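Local coordinates for alkaline serine protease (Thermobifida fusca, PDB 2PFE) that cleaves peptide bonds as a chymotrypsin-fold serine protease, a kinetically stable thermophilic relative of alpha-lytic protease, at the 4-(2-aminoethyl)benzenesulfonyl fluoride site. Numbering follows the deposited sequence.

The 4-(2-aminoethyl)benzenesulfonyl fluoride site. Residues 35, 135-137, 139-140, 154-159. With AES (4-(2-aminoethyl)benzenesulfonyl fluoride), chain B.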
loop_
_atom_site.group_PDB
_atom_site.type_symbol
_atom_site.label_atom_id
_atom_site.label_comp_id
_atom_site.label_asym_id
_atom_site.label_seq_id
_atom_site.Cartn_x
_atom_site.Cartn_y
_atom_site.Cartn_z
ATOM N N HIS A 35 -1.374 1.419 9.735
ATOM C CA HIS A 35 -0.615 0.867 10.863
ATOM C C HIS A 35 0.871 1.199 10.810
ATOM O O HIS A 35 1.595 1.005 11.798
ATOM C CB HIS A 35 -0.819 -0.655 11.014
ATOM C CG HIS A 35 -0.045 -1.476 10.029
ATOM N ND1 HIS A 35 -0.640 -2.148 8.984
ATOM C CD2 HIS A 35 1.280 -1.764 9.957
ATOM C CE1 HIS A 35 0.287 -2.780 8.283
ATOM N NE2 HIS A 35 1.458 -2.568 8.854
ATOM N N ALA A 135 3.305 -12.318 1.885
ATOM C CA ALA A 135 3.987 -11.073 2.228
ATOM C C ALA A 135 4.795 -11.307 3.485
ATOM O O ALA A 135 4.540 -12.268 4.227
ATOM C CB ALA A 135 2.986 -9.924 2.462
ATOM N N GLU A 136 5.722 -10.390 3.750
ATOM C CA GLU A 136 6.526 -10.420 4.971
ATOM C C GLU A 136 6.692 -9.013 5.535
ATOM O O GLU A 136 6.426 -8.012 4.848
ATOM C CB GLU A 136 7.892 -11.055 4.691
ATOM C CG GLU A 136 7.807 -12.505 4.258
ATOM C CD GLU A 136 9.134 -13.065 3.850
ATOM O OE1 GLU A 136 10.164 -12.411 4.162
ATOM O OE2 GLU A 136 9.148 -14.158 3.222
ATOM N N GLY A 137 7.186 -8.929 6.770
ATOM C CA GLY A 137 7.349 -7.638 7.409
ATOM C C GLY A 137 8.216 -6.760 6.511
ATOM O O GLY A 137 9.196 -7.234 5.921
ATOM N N ASP A 139 6.857 -5.281 3.902
ATOM C CA ASP A 139 6.028 -5.173 2.692
ATOM C C ASP A 139 4.782 -4.322 2.933
ATOM O O ASP A 139 4.064 -3.999 1.994
ATOM C CB ASP A 139 5.562 -6.546 2.187
ATOM C CG ASP A 139 6.685 -7.388 1.589
ATOM O OD1 ASP A 139 7.680 -6.832 1.043
ATOM O OD2 ASP A 139 6.548 -8.643 1.625
ATOM N N SER A 140 4.473 -4.028 4.196
ATOM C CA SER A 140 3.203 -3.388 4.534
ATOM C C SER A 140 3.120 -1.995 3.926
ATOM O O SER A 140 4.107 -1.284 3.886
ATOM C CB SER A 140 3.009 -3.356 6.043
ATOM O OG SER A 140 3.185 -4.670 6.574
ATOM N N THR A 154 -1.010 -3.085 1.229
ATOM C CA THR A 154 -0.866 -4.251 2.091
ATOM C C THR A 154 -1.130 -3.914 3.559
ATOM O O THR A 154 -0.491 -3.021 4.145
ATOM C CB THR A 154 0.530 -4.861 1.963
ATOM O OG1 THR A 154 0.768 -5.159 0.577
ATOM C CG2 THR A 154 0.636 -6.158 2.792
ATOM N N SER A 155 -2.056 -4.663 4.160
ATOM C CA SER A 155 -2.427 -4.460 5.563
ATOM C C SER A 155 -1.844 -5.488 6.522
ATOM O O SER A 155 -1.452 -5.130 7.637
ATOM C CB SER A 155 -3.963 -4.442 5.705
ATOM O OG SER A 155 -4.407 -4.369 7.063
ATOM N N GLY A 156 -1.798 -6.756 6.120
ATOM C CA GLY A 156 -1.476 -7.795 7.087
ATOM C C GLY A 156 -1.571 -9.168 6.496
ATOM O O GLY A 156 -1.811 -9.321 5.303
ATOM N N GLY A 157 -1.362 -10.181 7.323
ATOM C CA GLY A 157 -1.552 -11.530 6.823
ATOM C C GLY A 157 -0.799 -12.488 7.693
ATOM O O GLY A 157 -0.381 -12.137 8.797
ATOM N N THR A 158 -0.630 -13.710 7.207
ATOM C CA THR A 158 0.058 -14.737 7.993
ATOM C C THR A 158 0.988 -15.522 7.095
ATOM O O THR A 158 0.737 -15.617 5.897
ATOM C CB THR A 158 -0.916 -15.693 8.710
ATOM O OG1 THR A 158 -0.170 -16.521 9.609
ATOM C CG2 THR A 158 -1.665 -16.574 7.718
ATOM N N GLY A 159 2.055 -16.070 7.663
ATOM C CA GLY A 159 2.985 -16.881 6.902
ATOM C C GLY A 159 4.104 -16.035 6.339
ATOM O O GLY A 159 4.470 -14.999 6.907
HETATM C C3 AES B . 3.762 -9.330 8.279
HETATM C C2 AES B . 3.531 -7.996 7.931
HETATM C C1 AES B . 2.834 -7.708 6.757
HETATM S S AES B . 2.513 -6.064 6.202
HETATM O O1S AES B . 1.058 -5.709 6.173
HETATM O O2S AES B . 3.044 -6.319 4.515
HETATM C C6 AES B . 2.403 -8.743 5.927
HETATM C C5 AES B . 2.629 -10.069 6.277
HETATM C C4 AES B . 3.314 -10.373 7.448
HETATM C C7 AES B . 3.526 -11.848 7.764
HETATM C C8 AES B . 3.774 -12.109 9.247
HETATM N N8 AES B . 3.304 -13.430 9.619
#
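The nucleophile of the catalytic triad, Ser140, is sulfonylated here: its OG is bonded to the sulfur S of AES at 1.6 Å, the fluoride of this serine protease inhibitor having been displaced. Ser140 OG lies beside its own backbone N and anti to the carbonyl carbon (chi1 -52°), which presents it at the mouth of the S1 pocket. From there the aryl ring runs into a slot whose walls are largely main chain, formed by 135-137 on one side and the end of strand 149-157 on the other. The carbonyl carbon of Glu136 lies over one ring face, 3.9 Å from the ring centroid, and the Ala135 methyl CB reaches ring carbon C6 at 3.7 Å. Small residues suit this slot: Gly156 and Gly157 project no side chain into the space a flat ring needs, and Gly137 CA packs near C2. Deeper in, the aminoethyl tail ends near Gly159, whose O receives a weak hydrogen bond from N8; the inhibitor as a whole is poorly ordered, so its finer contacts deserve caution. At the sulfonyl end, O2S approaches Ser140 N in the oxyanion-hole region, but the N-H points elsewhere. Thr154 CG2 is anti to the backbone N, which points this methyl at the sulfonyl group, with OG1 beside the backbone N (chi1 -56°). His35, the triad base, has Ser140 OG at its ring edge and in the ring plane, consistent with its general-base role in the free enzyme, though here sulfur caps OG; Asp59 completes the triad. In the second shell, the Asp139 carboxylate probably helps to hold the pocket wall in place: Glu136 N donates to Asp139 OD2 at 2.9 Å, approaching from above the carboxylate plane, 31° out of it.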